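Local structure of proteolytically activated form of PPO4 Tyrosinase (Agaricus bisporus var. bisporus H97, 4OUA) at residues Tyr78-His81 / Ser82-Leu85; Gly304-Arg307 / Glu308-Gly312; Arg91-Val94 / Ser95-Glu98; Lys334-Ser338 / Val339-Asp343. The protein uses a pair of copper ions to hydroxylate monophenols and oxidise the resulting o-diphenols to reactive o-quinones, the first step of melanin synthesis. All coordinates share one frame; numbering follows the deposited sequence.

Contact 1: residues Tyr78-His81 / Ser82-Leu85; sequences YCTH and SQVL. With CU1 (copper (I) ion), chain C.
Thr80 and Gln83 meet at the tightly packed end of this bend in the chain, their side chains crossing at about a right angle. With chi1 at 43°, CG of Gln83 sits between its backbone N and carbonyl carbon, and the extended remainder swings the amide back across Thr80, bringing NE2 to 3.3 Å from the methyl CG2 of Thr80. The threonine hydroxyl turns elsewhere: OG1 of Thr80 donates a weak hydrogen bond to O of Leu85 at 3.2 Å, closing the bend just before helix 86-109. Leu85 O is shared with the hydroxyl of Thr88, in the first turn of that helix.

His81, next along the chain, belongs to the type 3 copper centre characteristic of tyrosinases and their relatives. Its NE2 binds copper at 2.1 Å, and His56 and His90 supply two further nitrogens. The ring is also tethered by a thioether, Cys79 SG being covalently bonded to CE1 of His81 at 1.8 Å, a cross-link known from other fungal tyrosinases. The metal side is the more open one: the ring is fixed by copper and thioether, yet His81 is partly exposed and water 1 lies 2.4 Å from the copper ion.

Contact 2: residues Gly304-Arg307 / Glu308-Gly312; sequences GPER and EGSMG
Glu306 reaches forward along its own chain to Gly309, and this is the one hydrogen bond between residues 304-307 and 308-312. Gly309 N donates to OE1 of Glu306 at 2.7 Å, with an angle of 137° at the hydrogen. The amide approaches on the anti side of the carboxylate, somewhat out of its plane. The glutamate gets there by a bent route: CG lies anti to the backbone N (chi1 171°), and a bend at chi2 turns the carboxylate to the amide of Gly309.

Packing accompanies this bond. CG of Glu306 lies 3.6 Å from CA of Gly309, while OE2 of Glu306 and OG of Ser310 are near neighbours only, 3.7 Å apart. The backbone matters too, because Gly309 has a positive phi of 106°; at its backbone angles a CB would be pressed against the carbonyl oxygen of Glu308.

The charged ends find separate partners. OE1 of Glu306 is 6.4 Å from OE1 of Glu308, whose other oxygen, OE2, hydrogen-bonds Ser82 beside copper ligand His81. The end of the Arg307 side chain leads off to a long, weak ion pair with Glu237.

The bend therefore carries the chain out of strand 304-305, which pairs antiparallel with 318-319, by spending a side-chain acceptor on a backbone amide. For a buried carboxylate, that N-H is likely to ease the cost of the negative charge, while the separation from Glu308 probably limits repulsion between the two acids.

Contact 3: residues Arg91-Val94 / Ser95-Glu98; sequences RVYV and SIYE
Ser95 turns its hydroxyl back on the preceding helical turn, where OG donates to O of Arg91 at 2.8 Å. The serine OG lies beside its own backbone N (chi1 -60°), which aims it at the carbonyl four residues earlier; the donor sits 23° from the plane of that group. Ser95 N reaches the same oxygen only weakly, so Arg91 O is held by two donors of one residue. Further along, Glu98 N bonds Val94 O at 2.8 Å, whereas Ile96 N to Val92 O is longer at 3.2 Å. With an alanine at Ser95, Arg91 O would probably be left with little more than the weak backbone bond.

Packing lies outside these bonds. CG2 of Ile96 comes to the edge of the Tyr93 ring, near its plane, 4.1 Å from CD1 of Tyr93. The charged ends are answered elsewhere: Arg91 by a salt bridge to Asp286 and by bonds to Gln293 and Leu341 O, Glu98 by Gln128 N and a salt bridge to Arg15. Tyr93 OH bonds Leu52 O, the Tyr97 ring stacks on Trp279, and Val94 touches the copper ligand His282.

Such a buried helix, 86-109, carrying the copper ligand His90 and facing helix 277-295 with His282, is typical of the four-helix core that encloses a type 3 copper site.

Contact 4: residues Lys334-Ser338 / Val339-Asp343; sequences KPWTS and VPLTD
Trp336 presents the six-membered part of its indole to two apolar residues of the following turn, and each meets it differently. Pro340 comes in at the edge, near the ring plane, with CG 4.0 Å from CZ3 of Trp336. Leu341 approaches at a slant: its CD2 methyl is 3.5 Å from CE3 of Trp336. The leucine CG lies beside its backbone N (chi1 -68°), and with chi2 at -175° CD2 goes to the indole and CD1 of Leu341 to within 3.5 Å of O of Thr337.

Thr337 meets Pro340 from another direction, the two side chains crossing at about a right angle, with the hydroxyl OG1 of Thr337 near CD of the proline ring. The backbone itself closes a turn close to type I, in which Leu341 N donates weakly to Ser338 O at 3.2 Å. A second turn overlaps it, with Asp343 N bonded to Pro340 O. Ser338 O has another donor in the indole nitrogen of Trp300, and Trp336 NE1 is itself bonded to Thr5 O. An alanine in place of Trp336 would probably leave Leu341 CD2 and Pro340 CG without their aromatic partner and Thr5 O without its indole donor.

With only a weak bond across the first turn, its shape probably relies largely on the indole lying against Pro340 and Leu341, its NE1 fixed by Thr5 O.

In the fold
Contacts 1 and 3 are buried, whereas contacts 2 and 4 are only partly buried and lie farther from the centre of the chain. Helix 86-109 relates three of them: contact 1 leads into it, contact 3 is part of it, and contact 4 packs against it, Val92 CG2 lying 3.8 Å from CD1 of Trp336. Contact 2 is about 11 Å from contact 3 at the nearest atoms, yet touches contact 1, where Tyr78 lies against Met311. Chemistry follows place: metal coordination and a thioether in contact 1, helical backbone bonding with a serine side-chain bond added in contact 3, a carboxylate-held bend in contact 2, and aromatic-apolar packing beside a weakly bonded turn in contact 4.

Contact 1: residues Tyr78-His81 / Ser82-Leu85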
# COMPACT_ATOMS: atom_id res chain seq x y z
N TYR A 78 -10.58 5.84 -7.72
CA TYR A 78 -10.95 6.27 -6.38
C TYR A 78 -9.82 7.03 -5.70
O TYR A 78 -10.06 7.96 -4.92
CB TYR A 78 -11.35 5.08 -5.50
CG TYR A 78 -12.83 4.76 -5.50
CD1 TYR A 78 -13.75 5.66 -5.00
CD2 TYR A 78 -13.29 3.53 -5.96
CE1 TYR A 78 -15.10 5.37 -4.98
CE2 TYR A 78 -14.64 3.23 -5.94
CZ TYR A 78 -15.54 4.15 -5.45
OH TYR A 78 -16.88 3.84 -5.43
N CYS A 79 -8.59 6.64 -6.01
CA CYS A 79 -7.41 7.17 -5.32
C CYS A 79 -7.31 8.68 -5.44
O CYS A 79 -7.57 9.25 -6.49
CB CYS A 79 -6.13 6.52 -5.86
SG CYS A 79 -5.70 6.96 -7.56
N THR A 80 -6.93 9.31 -4.34
CA THR A 80 -6.80 10.76 -4.28
C THR A 80 -5.34 11.16 -4.46
O THR A 80 -4.48 10.81 -3.65
CB THR A 80 -7.32 11.31 -2.95
OG1 THR A 80 -6.58 10.73 -1.87
CG2 THR A 80 -8.79 10.99 -2.79
N HIS A 81 -5.06 11.89 -5.53
CA HIS A 81 -3.70 12.28 -5.86
C HIS A 81 -3.62 13.77 -6.15
O HIS A 81 -4.55 14.35 -6.71
CB HIS A 81 -3.18 11.47 -7.05
CG HIS A 81 -3.34 9.99 -6.89
ND1 HIS A 81 -4.29 9.26 -7.57
CD2 HIS A 81 -2.68 9.10 -6.11
CE1 HIS A 81 -4.21 7.99 -7.23
NE2 HIS A 81 -3.24 7.86 -6.34
N SER A 82 -2.51 14.39 -5.75
CA SER A 82 -2.31 15.83 -5.94
C SER A 82 -3.27 16.66 -5.09
O SER A 82 -3.53 17.82 -5.39
CB SER A 82 -2.46 16.19 -7.42
OG SER A 82 -1.60 15.41 -8.22
N GLN A 83 -3.80 16.05 -4.03
CA GLN A 83 -4.74 16.73 -3.15
C GLN A 83 -4.47 16.42 -1.68
O GLN A 83 -3.73 15.49 -1.36
CB GLN A 83 -6.18 16.35 -3.52
CG GLN A 83 -6.36 14.87 -3.80
CD GLN A 83 -7.80 14.43 -3.64
OE1 GLN A 83 -8.45 14.75 -2.64
NE2 GLN A 83 -8.31 13.70 -4.62
N VAL A 84 -5.07 17.21 -0.80
CA VAL A 84 -4.81 17.13 0.63
C VAL A 84 -5.19 15.78 1.26
O VAL A 84 -4.73 15.45 2.35
CB VAL A 84 -5.55 18.24 1.40
CG1 VAL A 84 -4.93 19.59 1.11
CG2 VAL A 84 -7.03 18.23 1.05
N LEU A 85 -6.01 15.01 0.56
CA LEU A 85 -6.53 13.77 1.11
C LEU A 85 -5.67 12.55 0.78
O LEU A 85 -5.99 11.44 1.17
CB LEU A 85 -7.96 13.52 0.62
CG LEU A 85 -9.02 14.50 1.10
CD1 LEU A 85 -10.40 14.03 0.67
CD2 LEU A 85 -8.95 14.67 2.61
CU CU1 C . -2.94 6.21 -5.08
O HOH W 1 -0.73 6.05 -6.05

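Contact 2: residues Gly304-Arg307 / Glu308-Gly312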
# COMPACT_ATOMS: atom_id res chain seq x y z
N GLY A 304 -8.48 22.00 0.88
CA GLY A 304 -7.86 22.07 -0.43
C GLY A 304 -8.79 21.55 -1.51
O GLY A 304 -9.70 20.77 -1.23
N PRO A 305 -8.58 21.99 -2.76
CA PRO A 305 -9.42 21.62 -3.91
C PRO A 305 -9.05 20.29 -4.55
O PRO A 305 -7.91 19.84 -4.44
CB PRO A 305 -9.18 22.77 -4.88
CG PRO A 305 -7.76 23.16 -4.62
CD PRO A 305 -7.54 22.97 -3.14
N GLU A 306 -10.02 19.66 -5.21
CA GLU A 306 -9.78 18.45 -5.99
C GLU A 306 -9.32 18.83 -7.39
O GLU A 306 -10.14 19.17 -8.25
CB GLU A 306 -11.04 17.59 -6.06
CG GLU A 306 -10.95 16.42 -7.04
CD GLU A 306 -10.13 15.26 -6.50
OE1 GLU A 306 -9.22 14.78 -7.22
OE2 GLU A 306 -10.39 14.82 -5.36
N ARG A 307 -8.02 18.76 -7.63
CA ARG A 307 -7.45 19.22 -8.90
C ARG A 307 -7.49 18.16 -9.99
O ARG A 307 -7.94 18.43 -11.10
CB ARG A 307 -6.02 19.71 -8.67
CG ARG A 307 -5.96 21.12 -8.09
CD ARG A 307 -4.56 21.50 -7.64
NE ARG A 307 -4.22 20.93 -6.34
CZ ARG A 307 -3.11 21.23 -5.67
NH1 ARG A 307 -2.23 22.08 -6.17
NH2 ARG A 307 -2.88 20.66 -4.49
N GLU A 308 -7.01 16.95 -9.69
CA GLU A 308 -7.01 15.88 -10.68
C GLU A 308 -8.42 15.35 -10.94
O GLU A 308 -8.86 15.29 -12.09
CB GLU A 308 -6.12 14.72 -10.23
CG GLU A 308 -4.63 15.03 -10.26
CD GLU A 308 -3.78 13.78 -10.35
OE1 GLU A 308 -4.33 12.71 -10.71
OE2 GLU A 308 -2.57 13.85 -10.06
N GLY A 309 -9.12 14.98 -9.88
CA GLY A 309 -10.45 14.42 -9.99
C GLY A 309 -10.46 12.93 -9.75
O GLY A 309 -9.68 12.19 -10.34
N SER A 310 -11.34 12.48 -8.86
CA SER A 310 -11.46 11.06 -8.55
C SER A 310 -12.94 10.70 -8.43
O SER A 310 -13.79 11.58 -8.42
CB SER A 310 -10.72 10.71 -7.26
OG SER A 310 -11.32 11.34 -6.14
N MET A 311 -13.25 9.41 -8.33
CA MET A 311 -14.66 9.00 -8.30
C MET A 311 -15.35 9.45 -7.01
O MET A 311 -16.56 9.33 -6.87
CB MET A 311 -14.77 7.48 -8.49
CG MET A 311 -16.19 6.90 -8.41
SD MET A 311 -16.27 5.10 -8.65
CE MET A 311 -16.22 4.98 -10.45
N GLY A 312 -14.57 9.97 -6.07
CA GLY A 312 -15.15 10.50 -4.84
C GLY A 312 -15.45 11.98 -4.98
O GLY A 312 -16.47 12.47 -4.50

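Contact 3: residues Arg91-Val94 / Ser95-Glu98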
# COMPACT_ATOMS: atom_id res chain seq x y z
N ARG A 91 -4.26 5.50 3.61
CA ARG A 91 -4.16 4.83 4.91
C ARG A 91 -5.28 3.82 5.09
O ARG A 91 -5.05 2.69 5.52
CB ARG A 91 -4.19 5.85 6.05
CG ARG A 91 -4.57 5.25 7.39
CD ARG A 91 -4.07 6.10 8.55
NE ARG A 91 -2.61 6.01 8.68
CZ ARG A 91 -1.90 6.69 9.58
NH1 ARG A 91 -2.51 7.51 10.42
NH2 ARG A 91 -0.59 6.54 9.63
N VAL A 92 -6.49 4.24 4.75
CA VAL A 92 -7.66 3.37 4.88
C VAL A 92 -7.76 2.43 3.69
O VAL A 92 -8.46 1.42 3.74
CB VAL A 92 -8.95 4.21 5.02
CG1 VAL A 92 -9.15 5.08 3.79
CG2 VAL A 92 -10.15 3.30 5.25
N TYR A 93 -7.04 2.75 2.61
CA TYR A 93 -6.99 1.90 1.43
C TYR A 93 -6.24 0.61 1.74
O TYR A 93 -6.68 -0.49 1.39
CB TYR A 93 -6.33 2.62 0.26
CG TYR A 93 -6.40 1.87 -1.05
CD1 TYR A 93 -7.36 0.89 -1.27
CD2 TYR A 93 -5.50 2.14 -2.07
CE1 TYR A 93 -7.42 0.20 -2.47
CE2 TYR A 93 -5.55 1.45 -3.27
CZ TYR A 93 -6.52 0.49 -3.47
OH TYR A 93 -6.58 -0.19 -4.66
N VAL A 94 -5.09 0.74 2.40
CA VAL A 94 -4.32 -0.42 2.82
C VAL A 94 -5.08 -1.20 3.89
O VAL A 94 -4.90 -2.41 4.04
CB VAL A 94 -2.94 -0.01 3.37
CG1 VAL A 94 -2.13 -1.24 3.76
CG2 VAL A 94 -2.18 0.82 2.35
N SER A 95 -5.94 -0.50 4.63
CA SER A 95 -6.70 -1.12 5.71
C SER A 95 -7.71 -2.13 5.21
O SER A 95 -7.86 -3.21 5.79
CB SER A 95 -7.40 -0.04 6.54
OG SER A 95 -6.47 0.86 7.09
N ILE A 96 -8.41 -1.79 4.13
CA ILE A 96 -9.39 -2.70 3.56
C ILE A 96 -8.67 -3.90 2.94
O ILE A 96 -9.14 -5.03 3.03
CB ILE A 96 -10.27 -2.02 2.49
CG1 ILE A 96 -11.37 -2.97 2.03
CG2 ILE A 96 -9.44 -1.54 1.32
CD1 ILE A 96 -12.26 -3.47 3.15
N TYR A 97 -7.53 -3.63 2.32
CA TYR A 97 -6.72 -4.69 1.73
C TYR A 97 -6.20 -5.64 2.80
O TYR A 97 -6.36 -6.85 2.69
CB TYR A 97 -5.54 -4.09 0.95
CG TYR A 97 -4.71 -5.12 0.23
CD1 TYR A 97 -5.08 -5.58 -1.03
CD2 TYR A 97 -3.55 -5.64 0.80
CE1 TYR A 97 -4.32 -6.53 -1.70
CE2 TYR A 97 -2.79 -6.58 0.14
CZ TYR A 97 -3.17 -7.02 -1.11
OH TYR A 97 -2.41 -7.96 -1.77
N GLU A 98 -5.57 -5.07 3.82
CA GLU A 98 -5.07 -5.84 4.95
C GLU A 98 -6.19 -6.63 5.62
O GLU A 98 -6.00 -7.77 6.04
CB GLU A 98 -4.41 -4.91 5.97
CG GLU A 98 -3.82 -5.62 7.17
CD GLU A 98 -3.26 -4.65 8.20
OE1 GLU A 98 -3.97 -3.68 8.55
OE2 GLU A 98 -2.12 -4.86 8.65

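Contact 4: residues Lys334-Ser338 / Val339-Asp343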
# COMPACT_ATOMS: atom_id res chain seq x y z
N LYS A 334 -21.89 4.85 7.64
CA LYS A 334 -20.95 5.91 7.99
C LYS A 334 -19.64 5.80 7.21
O LYS A 334 -18.87 4.86 7.40
CB LYS A 334 -20.66 5.89 9.49
CG LYS A 334 -21.91 5.97 10.35
CD LYS A 334 -21.63 5.54 11.78
CE LYS A 334 -22.92 5.37 12.57
NZ LYS A 334 -22.67 4.84 13.94
N PRO A 335 -19.39 6.77 6.31
CA PRO A 335 -18.13 6.84 5.56
C PRO A 335 -16.97 7.22 6.46
O PRO A 335 -17.18 7.85 7.50
CB PRO A 335 -18.40 7.94 4.52
CG PRO A 335 -19.89 8.10 4.48
CD PRO A 335 -20.35 7.79 5.87
N TRP A 336 -15.75 6.85 6.07
CA TRP A 336 -14.56 7.24 6.82
C TRP A 336 -14.23 8.71 6.60
O TRP A 336 -14.58 9.29 5.56
CB TRP A 336 -13.37 6.37 6.42
CG TRP A 336 -13.24 5.12 7.23
CD1 TRP A 336 -13.54 3.85 6.83
CD2 TRP A 336 -12.77 5.01 8.58
NE1 TRP A 336 -13.28 2.96 7.84
CE2 TRP A 336 -12.81 3.65 8.93
CE3 TRP A 336 -12.32 5.94 9.52
CZ2 TRP A 336 -12.42 3.19 10.19
CZ3 TRP A 336 -11.93 5.48 10.77
CH2 TRP A 336 -11.99 4.12 11.09
N THR A 337 -13.56 9.31 7.57
CA THR A 337 -13.08 10.68 7.45
C THR A 337 -11.64 10.77 7.95
O THR A 337 -11.14 9.85 8.60
CB THR A 337 -13.97 11.67 8.23
OG1 THR A 337 -14.08 11.24 9.60
CG2 THR A 337 -15.36 11.72 7.62
N SER A 338 -10.98 11.88 7.65
CA SER A 338 -9.57 12.05 7.97
C SER A 338 -9.33 12.30 9.46
O SER A 338 -8.28 11.94 9.99
CB SER A 338 -8.99 13.20 7.15
OG SER A 338 -9.07 12.93 5.76
N VAL A 339 -10.31 12.90 10.13
CA VAL A 339 -10.17 13.29 11.53
C VAL A 339 -9.73 12.14 12.44
O VAL A 339 -8.74 12.26 13.15
CB VAL A 339 -11.48 13.89 12.08
CG1 VAL A 339 -11.31 14.27 13.54
CG2 VAL A 339 -11.91 15.09 11.25
N PRO A 340 -10.49 11.03 12.42
CA PRO A 340 -10.16 9.89 13.30
C PRO A 340 -8.92 9.11 12.86
O PRO A 340 -8.33 8.41 13.68
CB PRO A 340 -11.41 9.01 13.21
CG PRO A 340 -11.99 9.34 11.88
CD PRO A 340 -11.73 10.80 11.66
N LEU A 341 -8.54 9.23 11.59
CA LEU A 341 -7.47 8.41 11.03
C LEU A 341 -6.08 8.79 11.54
O LEU A 341 -5.07 8.31 11.01
CB LEU A 341 -7.49 8.49 9.50
CG LEU A 341 -8.70 7.83 8.84
CD1 LEU A 341 -8.55 7.85 7.32
CD2 LEU A 341 -8.89 6.41 9.35
N THR A 342 -6.02 9.64 12.55
CA THR A 342 -4.75 9.99 13.17
C THR A 342 -4.27 8.84 14.05
O THR A 342 -3.09 8.71 14.34
CB THR A 342 -4.85 11.27 14.02
OG1 THR A 342 -5.80 11.07 15.07
CG2 THR A 342 -5.28 12.45 13.16
N ASP A 343 -5.22 8.00 14.46
CA ASP A 343 -4.93 6.87 15.34
C ASP A 343 -5.06 5.54 14.61
O ASP A 343 -6.17 5.06 14.38
CB ASP A 343 -5.85 6.90 16.56
CG ASP A 343 -5.56 5.79 17.54
OD1 ASP A 343 -4.39 5.34 17.59
OD2 ASP A 343 -6.49 5.36 18.26